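Local coordinates for putative Outer membrane protein (Helicobacter pylori, PDB 6GW5) that probably binds host glycans as the extracellular lectin domain of the outer membrane adhesin SabA, thereby helping the bacterium attach to host cells, at residues E10-L15 with Q411-M416; K6-K11 with L372-V377; D381-P386 with Y397-N402; S41-K46 with L244-T249. One frame throughout, in Å; residues are numbered along the deposited sequence.

Interaction 1: residues E10-L15 with Q411-M416; sequences EKYEQL and QALAAM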
# COMPACT_ATOMS: atom_id res chain seq x y z
N GLU A 10 -11.71 -6.92 -41.45
CA GLU A 10 -10.73 -7.28 -40.45
C GLU A 10 -9.35 -6.70 -40.80
O GLU A 10 -8.54 -6.47 -39.91
CB GLU A 10 -10.72 -8.77 -40.04
CG GLU A 10 -10.98 -9.86 -41.10
CD GLU A 10 -9.74 -10.19 -41.90
OE1 GLU A 10 -9.46 -11.40 -42.14
OE2 GLU A 10 -8.99 -9.27 -42.27
N LYS A 11 -9.10 -6.48 -42.09
CA LYS A 11 -7.93 -5.73 -42.51
C LYS A 11 -8.07 -4.29 -42.03
O LYS A 11 -7.10 -3.69 -41.52
CB LYS A 11 -7.71 -5.85 -44.01
CG LYS A 11 -7.24 -7.25 -44.36
CD LYS A 11 -6.57 -7.40 -45.70
CE LYS A 11 -5.69 -8.67 -45.60
NZ LYS A 11 -4.81 -8.99 -46.75
N TYR A 12 -9.28 -3.75 -42.13
CA TYR A 12 -9.51 -2.39 -41.68
C TYR A 12 -9.28 -2.31 -40.18
O TYR A 12 -8.61 -1.40 -39.71
CB TYR A 12 -10.91 -1.86 -42.03
CG TYR A 12 -11.16 -1.41 -43.47
CD1 TYR A 12 -10.13 -1.32 -44.41
CD2 TYR A 12 -12.45 -1.05 -43.87
CE1 TYR A 12 -10.39 -0.91 -45.72
CE2 TYR A 12 -12.71 -0.65 -45.18
CZ TYR A 12 -11.68 -0.56 -46.10
OH TYR A 12 -11.94 -0.16 -47.41
N GLU A 13 -9.84 -3.26 -39.45
CA GLU A 13 -9.77 -3.21 -38.00
C GLU A 13 -8.33 -3.37 -37.54
O GLU A 13 -7.91 -2.80 -36.56
CB GLU A 13 -10.72 -4.23 -37.37
CG GLU A 13 -11.17 -3.83 -35.98
CD GLU A 13 -11.69 -4.96 -35.10
OE1 GLU A 13 -12.72 -4.67 -34.46
OE2 GLU A 13 -11.13 -6.10 -35.02
N GLN A 14 -7.55 -4.09 -38.32
CA GLN A 14 -6.17 -4.31 -37.99
C GLN A 14 -5.28 -3.10 -38.27
O GLN A 14 -4.36 -2.81 -37.52
CB GLN A 14 -5.62 -5.52 -38.75
CG GLN A 14 -5.01 -6.56 -37.84
CD GLN A 14 -3.56 -6.35 -37.61
OE1 GLN A 14 -2.83 -6.33 -38.57
NE2 GLN A 14 -3.13 -6.19 -36.38
N LEU A 15 -5.54 -2.42 -39.37
CA LEU A 15 -4.79 -1.22 -39.69
C LEU A 15 -5.06 -0.15 -38.62
O LEU A 15 -4.17 0.56 -38.15
CB LEU A 15 -5.16 -0.72 -41.08
CG LEU A 15 -4.58 0.64 -41.49
CD1 LEU A 15 -3.07 0.63 -41.51
CD2 LEU A 15 -5.11 1.05 -42.85
N GLN A 411 -14.86 5.68 -39.80
CA GLN A 411 -16.22 5.79 -40.27
C GLN A 411 -16.62 4.55 -41.07
O GLN A 411 -17.71 4.05 -40.89
CB GLN A 411 -16.44 7.09 -41.04
CG GLN A 411 -17.91 7.49 -41.18
CD GLN A 411 -18.63 7.87 -39.85
OE1 GLN A 411 -18.87 6.98 -39.04
NE2 GLN A 411 -19.01 9.16 -39.64
N ALA A 412 -15.72 4.03 -41.91
CA ALA A 412 -15.98 2.76 -42.63
C ALA A 412 -16.08 1.52 -41.71
O ALA A 412 -16.92 0.65 -41.92
CB ALA A 412 -14.93 2.51 -43.71
N LEU A 413 -15.24 1.46 -40.69
CA LEU A 413 -15.36 0.42 -39.69
C LEU A 413 -16.73 0.47 -38.97
O LEU A 413 -17.35 -0.56 -38.71
CB LEU A 413 -14.19 0.53 -38.69
CG LEU A 413 -13.30 -0.67 -38.30
CD1 LEU A 413 -12.98 -1.54 -39.49
CD2 LEU A 413 -12.02 -0.22 -37.58
N ALA A 414 -17.22 1.68 -38.69
CA ALA A 414 -18.47 1.91 -37.93
C ALA A 414 -19.71 1.58 -38.77
O ALA A 414 -20.69 1.02 -38.27
CB ALA A 414 -18.52 3.35 -37.44
N ALA A 415 -19.65 1.96 -40.05
CA ALA A 415 -20.63 1.58 -41.06
C ALA A 415 -20.69 0.07 -41.21
O ALA A 415 -21.77 -0.49 -41.32
CB ALA A 415 -20.27 2.19 -42.39
N MET A 416 -19.54 -0.58 -41.19
CA MET A 416 -19.50 -2.05 -41.18
C MET A 416 -20.00 -2.69 -39.87
O MET A 416 -20.24 -3.89 -39.86
CB MET A 416 -18.09 -2.54 -41.53
CG MET A 416 -17.63 -2.13 -42.92
SD MET A 416 -16.03 -2.83 -43.36
CE MET A 416 -16.40 -3.67 -44.88
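Y12 faces A412, L413 and M416 and meets each of them with a different part of its side chain. Contact begins at the root, where Y12 CB lies 3.3 Å from L413 CD1. CG is anti to the carbonyl carbon, beside the backbone N (chi1 -78°). On the near side of the ring, Y12 CD2 comes 4.0 Å from M416 SD. One atom farther out, Y12 CE2 rests 4.1 Å from A412 CB. The sulfur stands 5.2 Å from the centroid of the Y12 ring and 65° off its normal, an oblique Met-aromatic contact in which the two side chains cross at about a right angle. The tip leaves this interface: Y12 OH hydrogen-bonds to OD1 of N375. The fork of L413 also reaches the next residue, with CD1 3.6 Å from E13 N and CD2 4.0 Å from E13 CG. No hydrogen bond joins the two segments. The axes of 10-15 and 411-415 approach to 10.0 Å at 137°, roughly antiparallel; 10-15 lies in a predicted coiled coil. Y12 also touches I369 of helix 348-370 and L409 one turn earlier in helix 403-415, and so stands where three helices meet.

Interaction 2: residues K6-K11 with L372-V377; sequences KNLNEK and LPYNQV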
# COMPACT_ATOMS: atom_id res chain seq x y z
N LYS A 6 -15.94 -9.30 -45.29
CA LYS A 6 -15.30 -9.78 -44.07
C LYS A 6 -13.80 -9.61 -44.08
O LYS A 6 -13.24 -9.18 -43.09
CB LYS A 6 -15.62 -11.26 -43.78
CG LYS A 6 -17.04 -11.48 -43.28
CD LYS A 6 -17.11 -12.34 -42.01
CE LYS A 6 -18.28 -11.93 -41.07
NZ LYS A 6 -19.14 -13.06 -40.59
N ASN A 7 -13.15 -9.92 -45.20
CA ASN A 7 -11.71 -9.74 -45.32
C ASN A 7 -11.32 -8.27 -45.15
O ASN A 7 -10.37 -7.93 -44.44
CB ASN A 7 -11.23 -10.23 -46.67
CG ASN A 7 -9.71 -10.23 -46.77
OD1 ASN A 7 -9.03 -10.81 -45.93
ND2 ASN A 7 -9.18 -9.54 -47.77
N LEU A 8 -12.08 -7.41 -45.79
CA LEU A 8 -11.85 -5.98 -45.74
C LEU A 8 -12.02 -5.43 -44.32
O LEU A 8 -11.28 -4.53 -43.89
CB LEU A 8 -12.83 -5.27 -46.69
CG LEU A 8 -12.45 -3.90 -47.24
CD1 LEU A 8 -11.32 -4.05 -48.25
CD2 LEU A 8 -13.64 -3.20 -47.89
N ASN A 9 -13.04 -5.92 -43.64
CA ASN A 9 -13.42 -5.44 -42.32
C ASN A 9 -12.38 -5.78 -41.29
O ASN A 9 -12.16 -5.02 -40.37
CB ASN A 9 -14.78 -6.03 -41.92
CG ASN A 9 -15.17 -5.68 -40.49
OD1 ASN A 9 -15.54 -4.54 -40.18
ND2 ASN A 9 -15.09 -6.66 -39.61
N GLU A 10 -11.71 -6.92 -41.45
CA GLU A 10 -10.73 -7.28 -40.45
C GLU A 10 -9.35 -6.70 -40.80
O GLU A 10 -8.54 -6.47 -39.91
CB GLU A 10 -10.72 -8.77 -40.04
CG GLU A 10 -10.98 -9.86 -41.10
CD GLU A 10 -9.74 -10.19 -41.90
OE1 GLU A 10 -9.46 -11.40 -42.14
OE2 GLU A 10 -8.99 -9.27 -42.27
N LYS A 11 -9.10 -6.48 -42.09
CA LYS A 11 -7.93 -5.73 -42.51
C LYS A 11 -8.07 -4.29 -42.03
O LYS A 11 -7.10 -3.69 -41.52
CB LYS A 11 -7.71 -5.85 -44.01
CG LYS A 11 -7.24 -7.25 -44.36
CD LYS A 11 -6.57 -7.40 -45.70
CE LYS A 11 -5.69 -8.67 -45.60
NZ LYS A 11 -4.81 -8.99 -46.75
N LEU A 372 -6.89 -3.95 -53.46
CA LEU A 372 -8.17 -4.64 -53.50
C LEU A 372 -9.14 -3.78 -54.29
O LEU A 372 -9.33 -2.61 -53.94
CB LEU A 372 -8.64 -4.88 -52.08
CG LEU A 372 -7.70 -5.90 -51.38
CD1 LEU A 372 -7.97 -6.17 -49.89
CD2 LEU A 372 -7.61 -7.21 -52.16
N PRO A 373 -9.70 -4.34 -55.39
CA PRO A 373 -10.61 -3.52 -56.20
C PRO A 373 -11.84 -3.04 -55.43
O PRO A 373 -12.29 -1.91 -55.62
CB PRO A 373 -11.01 -4.44 -57.37
CG PRO A 373 -10.51 -5.81 -57.04
CD PRO A 373 -9.61 -5.74 -55.84
N TYR A 374 -12.34 -3.87 -54.53
CA TYR A 374 -13.52 -3.52 -53.75
C TYR A 374 -13.18 -2.53 -52.61
O TYR A 374 -14.07 -1.98 -51.94
CB TYR A 374 -14.24 -4.77 -53.23
CG TYR A 374 -13.33 -5.87 -52.72
CD1 TYR A 374 -12.69 -6.76 -53.60
CD2 TYR A 374 -13.13 -6.05 -51.35
CE1 TYR A 374 -11.85 -7.76 -53.11
CE2 TYR A 374 -12.29 -7.06 -50.86
CZ TYR A 374 -11.67 -7.92 -51.74
OH TYR A 374 -10.87 -8.91 -51.24
N ASN A 375 -11.89 -2.30 -52.38
CA ASN A 375 -11.52 -1.36 -51.36
C ASN A 375 -12.11 -0.00 -51.67
O ASN A 375 -11.85 0.56 -52.73
CB ASN A 375 -10.02 -1.22 -51.25
CG ASN A 375 -9.61 -0.14 -50.28
OD1 ASN A 375 -10.22 0.03 -49.22
ND2 ASN A 375 -8.61 0.63 -50.67
N GLN A 376 -12.85 0.52 -50.68
CA GLN A 376 -13.52 1.79 -50.73
C GLN A 376 -12.70 2.95 -50.10
O GLN A 376 -12.84 4.10 -50.50
CB GLN A 376 -14.84 1.62 -49.93
CG GLN A 376 -15.93 2.60 -50.30
CD GLN A 376 -17.11 1.99 -51.07
OE1 GLN A 376 -16.96 1.06 -51.87
NE2 GLN A 376 -18.30 2.56 -50.84
N VAL A 377 -11.83 2.66 -49.14
CA VAL A 377 -11.10 3.73 -48.43
C VAL A 377 -9.67 3.98 -48.91
O VAL A 377 -8.84 3.06 -48.99
CB VAL A 377 -11.01 3.45 -46.92
CG1 VAL A 377 -10.37 4.62 -46.18
CG2 VAL A 377 -12.41 3.19 -46.36
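N375, which packs against L8, has its OD1 gripped by two groups, the backbone N-H of V377 and the hydroxyl of Y12 one turn beyond L8. The bond from V377 N is 3.1 Å long and reaches OD1 from above the carbonyl plane, 59° out of it. N375 ND2 answers with a 3.0 Å bond to V377 O, so both ends of the amide are tied to one residue and its rotation is fixed. Against this braced loop leans L8 of helix 3-32, whose CD1 does all the touching. It lies 4.1 Å from Y374 CE2, an oblique approach in which the side chains slide past each other in opposite directions. The same methyl is 4.1 Å from N375 CA and 4.3 Å from L372 CD1. Y374 CG sits between its backbone N and carbonyl carbon (chi1 41°), and L372 CB stands 4.3 Å above the centre of the ring. N7 ND2 comes 3.9 Å from Y374 OH, with amide and ring planes 59° apart. A type I turn from L372 to N375, closed by N375 N to L372 O at 3.0 Å, runs directly into an Asx turn headed by N375, in the loop that follows helix 348-370.

Interaction 3: residues D381-P386 with Y397-N402; sequences DIITLP and YNYQIN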
# COMPACT_ATOMS: atom_id res chain seq x y z
N ASP A 381 -0.26 6.16 -48.09
CA ASP A 381 0.48 7.06 -47.22
C ASP A 381 -0.34 7.51 -45.98
O ASP A 381 -0.16 8.61 -45.46
CB ASP A 381 0.96 8.28 -48.03
CG ASP A 381 2.10 7.96 -49.03
OD1 ASP A 381 2.82 6.94 -48.91
OD2 ASP A 381 2.26 8.74 -49.97
N ILE A 382 -1.25 6.66 -45.50
CA ILE A 382 -1.99 6.99 -44.29
C ILE A 382 -1.04 7.18 -43.10
O ILE A 382 -1.30 7.95 -42.19
CB ILE A 382 -3.05 5.89 -43.97
CG1 ILE A 382 -3.97 6.33 -42.83
CG2 ILE A 382 -2.43 4.54 -43.60
CD1 ILE A 382 -5.28 5.57 -42.83
N ILE A 383 0.07 6.46 -43.12
CA ILE A 383 1.15 6.68 -42.19
C ILE A 383 2.47 6.85 -42.91
O ILE A 383 2.84 6.06 -43.75
CB ILE A 383 1.21 5.56 -41.12
CG1 ILE A 383 2.25 5.89 -40.05
CG2 ILE A 383 1.56 4.23 -41.76
CD1 ILE A 383 2.13 5.00 -38.83
N THR A 384 3.23 7.80 -42.44
CA THR A 384 4.42 8.29 -43.09
C THR A 384 5.44 8.73 -42.10
O THR A 384 5.12 8.95 -40.95
CB THR A 384 3.93 9.49 -43.91
OG1 THR A 384 3.96 9.11 -45.27
CG2 THR A 384 4.69 10.79 -43.64
N LEU A 385 6.69 8.84 -42.53
CA LEU A 385 7.76 9.35 -41.69
C LEU A 385 8.42 10.53 -42.38
O LEU A 385 9.29 10.35 -43.23
CB LEU A 385 8.81 8.28 -41.32
CG LEU A 385 9.95 8.81 -40.41
CD1 LEU A 385 9.41 9.25 -39.06
CD2 LEU A 385 11.09 7.81 -40.23
N PRO A 386 8.03 11.73 -41.98
CA PRO A 386 8.51 12.94 -42.61
C PRO A 386 10.03 13.06 -42.67
O PRO A 386 10.72 12.82 -41.69
CB PRO A 386 7.90 14.06 -41.74
CG PRO A 386 6.65 13.46 -41.23
CD PRO A 386 7.03 12.04 -40.95
N TYR A 397 11.17 8.62 -35.00
CA TYR A 397 10.02 7.84 -34.56
C TYR A 397 8.71 8.64 -34.63
O TYR A 397 7.66 8.12 -34.30
CB TYR A 397 10.31 7.29 -33.17
CG TYR A 397 11.58 6.44 -33.09
CD1 TYR A 397 11.69 5.23 -33.80
CD2 TYR A 397 12.67 6.86 -32.31
CE1 TYR A 397 12.84 4.44 -33.71
CE2 TYR A 397 13.82 6.09 -32.22
CZ TYR A 397 13.91 4.90 -32.91
OH TYR A 397 15.06 4.18 -32.80
N ASN A 398 8.77 9.86 -35.15
CA ASN A 398 7.66 10.75 -35.14
C ASN A 398 6.77 10.56 -36.36
O ASN A 398 6.60 11.41 -37.18
CB ASN A 398 8.20 12.13 -35.04
CG ASN A 398 7.16 13.15 -34.71
OD1 ASN A 398 6.07 12.83 -34.22
ND2 ASN A 398 7.48 14.41 -34.95
N TYR A 399 6.15 9.40 -36.45
CA TYR A 399 5.34 9.05 -37.62
C TYR A 399 4.14 9.96 -37.71
O TYR A 399 3.62 10.34 -36.69
CB TYR A 399 4.86 7.61 -37.53
CG TYR A 399 6.00 6.65 -37.59
CD1 TYR A 399 6.60 6.35 -38.80
CD2 TYR A 399 6.52 6.07 -36.44
CE1 TYR A 399 7.68 5.50 -38.87
CE2 TYR A 399 7.59 5.19 -36.49
CZ TYR A 399 8.18 4.93 -37.70
OH TYR A 399 9.24 4.07 -37.76
N GLN A 400 3.72 10.32 -38.92
CA GLN A 400 2.49 11.12 -39.10
C GLN A 400 1.44 10.27 -39.65
O GLN A 400 1.62 9.58 -40.63
CB GLN A 400 2.68 12.35 -40.01
CG GLN A 400 3.70 13.36 -39.47
CD GLN A 400 3.53 13.81 -37.98
OE1 GLN A 400 4.31 13.43 -37.10
NE2 GLN A 400 2.55 14.67 -37.72
N ILE A 401 0.34 10.25 -38.94
CA ILE A 401 -0.86 9.60 -39.39
C ILE A 401 -1.80 10.66 -39.93
O ILE A 401 -2.20 11.58 -39.23
CB ILE A 401 -1.53 8.88 -38.21
CG1 ILE A 401 -0.62 7.76 -37.69
CG2 ILE A 401 -2.92 8.33 -38.61
CD1 ILE A 401 -0.73 7.55 -36.22
N ASN A 402 -2.18 10.48 -41.18
CA ASN A 402 -3.12 11.38 -41.83
C ASN A 402 -4.50 11.33 -41.17
O ASN A 402 -5.16 10.30 -41.18
CB ASN A 402 -3.24 11.01 -43.30
CG ASN A 402 -4.07 12.00 -44.08
OD1 ASN A 402 -5.26 12.19 -43.81
ND2 ASN A 402 -3.45 12.67 -45.01
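I383 and I401 form an antiparallel non-hydrogen-bonded pair and T384 and Q400 the hydrogen-bonded pair beside it, where T384 N reaches Q400 O at 3.0 Å and Q400 N returns to T384 O at 2.8 Å. A third bond, N402 N to I382 O at 2.9 Å, carries the pairing past the strands. CA-H groups of I383, Y399 and I401 also point at carbonyl oxygens across the gap. I383 and I401 share one side of the sheet. There I383 CG1 is anti to the backbone N (chi1 -173°), and CD1 beyond it comes 4.0 Å from Y399 CB and 4.1 Å from I401 CG1. The two strands make a beta-hairpin with a long connecting loop, laid across the helices: I383 rests on V22 of helix 3-32 and on Y359 of helix 348-370, whose ring stacks with that of Y399. L385 adds to the packing round Y399, with its CD1 over one face of the ring and its CB 3.9 Å from Y399 CD1, while T384 O lies at the ring edge. T384 and Q400 occupy the other side, and near them P386 CG meets Q400 CG at 3.4 Å, the side chains crossing at about a right angle. N398, at the centre of an inverse gamma turn, bonds through ND2 to A394 O in the loop. N402 is the N-cap of helix 403-415, its OD1 taking the backbone N-H of Q405.

Interaction 4: residues S41-K46 with L244-T249; sequences SLNYLK and LQAQAT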
# COMPACT_ATOMS: atom_id res chain seq x y z
N SER A 41 10.08 13.21 -12.27
CA SER A 41 9.60 11.93 -11.79
C SER A 41 10.59 11.26 -10.87
O SER A 41 10.24 10.81 -9.74
CB SER A 41 9.40 11.03 -13.01
OG SER A 41 8.48 11.63 -13.87
N LEU A 42 11.84 11.29 -11.28
CA LEU A 42 12.93 10.79 -10.42
C LEU A 42 13.06 11.61 -9.13
O LEU A 42 13.13 11.04 -8.03
CB LEU A 42 14.24 10.78 -11.19
CG LEU A 42 15.48 10.26 -10.44
CD1 LEU A 42 15.33 8.80 -9.98
CD2 LEU A 42 16.71 10.42 -11.28
N ASN A 43 13.05 12.93 -9.24
CA ASN A 43 13.16 13.77 -8.05
C ASN A 43 11.98 13.58 -7.09
O ASN A 43 12.16 13.59 -5.88
CB ASN A 43 13.31 15.24 -8.40
CG ASN A 43 14.66 15.58 -9.00
OD1 ASN A 43 14.75 16.47 -9.84
ND2 ASN A 43 15.71 14.86 -8.61
N TYR A 44 10.81 13.30 -7.65
CA TYR A 44 9.67 13.02 -6.85
C TYR A 44 9.94 11.77 -6.03
O TYR A 44 9.70 11.73 -4.84
CB TYR A 44 8.41 12.83 -7.67
CG TYR A 44 7.30 12.78 -6.70
CD1 TYR A 44 6.97 11.59 -6.08
CD2 TYR A 44 6.71 13.94 -6.25
CE1 TYR A 44 6.01 11.55 -5.10
CE2 TYR A 44 5.74 13.88 -5.28
CZ TYR A 44 5.40 12.67 -4.71
OH TYR A 44 4.44 12.61 -3.72
N LEU A 45 10.42 10.73 -6.68
CA LEU A 45 10.66 9.47 -6.01
C LEU A 45 11.76 9.56 -4.95
O LEU A 45 11.66 8.97 -3.88
CB LEU A 45 11.00 8.41 -7.05
CG LEU A 45 9.89 8.09 -8.06
CD1 LEU A 45 10.43 7.19 -9.12
CD2 LEU A 45 8.64 7.45 -7.42
N LYS A 46 12.81 10.28 -5.24
CA LYS A 46 13.85 10.47 -4.26
C LYS A 46 13.33 11.23 -3.08
O LYS A 46 13.65 10.89 -1.95
CB LYS A 46 15.04 11.23 -4.85
CG LYS A 46 15.86 10.37 -5.80
CD LYS A 46 16.65 11.25 -6.75
CE LYS A 46 18.10 10.89 -6.71
NZ LYS A 46 18.69 11.29 -5.43
N LEU A 244 21.28 6.83 -8.33
CA LEU A 244 20.45 7.45 -9.39
C LEU A 244 20.50 8.98 -9.31
O LEU A 244 20.02 9.54 -8.36
CB LEU A 244 18.98 7.03 -9.20
CG LEU A 244 18.54 5.67 -9.70
CD1 LEU A 244 17.25 5.17 -9.08
CD2 LEU A 244 18.38 5.73 -11.19
N GLN A 245 21.06 9.68 -10.29
CA GLN A 245 20.97 11.17 -10.27
C GLN A 245 20.24 11.70 -11.50
O GLN A 245 20.24 11.04 -12.56
CB GLN A 245 22.34 11.88 -10.16
CG GLN A 245 23.29 11.31 -9.14
CD GLN A 245 24.52 12.19 -9.01
OE1 GLN A 245 25.08 12.60 -10.02
NE2 GLN A 245 24.92 12.50 -7.77
N ALA A 246 19.70 12.92 -11.37
CA ALA A 246 19.03 13.64 -12.47
C ALA A 246 19.98 13.80 -13.67
O ALA A 246 21.13 14.20 -13.50
CB ALA A 246 18.52 15.01 -12.01
N GLN A 247 19.50 13.44 -14.85
CA GLN A 247 20.28 13.51 -16.08
C GLN A 247 20.29 15.01 -16.53
O GLN A 247 19.29 15.69 -16.40
CB GLN A 247 19.68 12.53 -17.13
CG GLN A 247 19.29 11.14 -16.58
CD GLN A 247 20.03 9.96 -17.24
OE1 GLN A 247 19.75 9.59 -18.39
NE2 GLN A 247 21.00 9.40 -16.53
N ALA A 248 21.42 15.55 -17.00
CA ALA A 248 21.39 16.74 -17.90
C ALA A 248 21.10 16.26 -19.35
O ALA A 248 20.84 17.07 -20.23
CB ALA A 248 22.69 17.53 -17.83
N THR A 249 21.12 14.93 -19.52
CA THR A 249 20.94 14.18 -20.76
C THR A 249 19.83 13.11 -20.58
O THR A 249 19.94 11.95 -21.00
CB THR A 249 22.28 13.48 -21.12
OG1 THR A 249 22.13 12.77 -22.35
CG2 THR A 249 22.78 12.50 -19.98
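L42 of helix 35-54 packs against L244, Q245 and A246, a helix-to-loop contact in which the link between helices 215-240 and 255-283 lies along the flank of a third helix of the bundle. The leucine is the main apolar element. Its CG is anti to the backbone N (chi1 -179°), and chi2 of 61° places CD1 toward L244. L42 CD1 lies 4.1 Å from L244 CB, the two leucine side chains meeting at a slant. L42 CD2 goes instead to the main chain, 3.8 Å from Q245 C and 3.9 Å from A246 N, resting on the peptide group between them. Beyond CB, the L244 side chain belongs to the interior, where it touches F257 and F264 of helix 255-283. L45, on the same helical segment as L42, also packs on F264, which gives both segments a common hydrophobic partner. At the outer margin N43 bends toward the loop, its ND2 4.4 Å from A246 CB. Farther along, the loop is tied to helix 35-54 by a hydrogen bond from N39 ND2 to Q247 O. K46, one turn after L42, has a chain bent twice towards its end. The approach of its CE to L244 O is doubtful, but K46 NZ makes a weak hydrogen bond to S241 O.

How the interactions relate
Interactions 1 and 2 form one continuous patch, with centres about 8 Å apart: they share E10 and K11 of helix 3-32, and the Y12 hydroxyl of the first is probably hydrogen-bonded to N375 OD1 of the second. Interaction 3 lies farther along the same helices, its centre about 19 Å from that of interaction 1, and its second strand leads directly into helix 403-415. Interaction 1 joins the helices at the two ends of the modelled chain; interactions 2 and 3 lie on the same side of the chain's centre. Interaction 4 stands apart on the next helix, 35-54, its centre about 43 Å from that of interaction 1. No ligand marks a glycan-binding site near any of them.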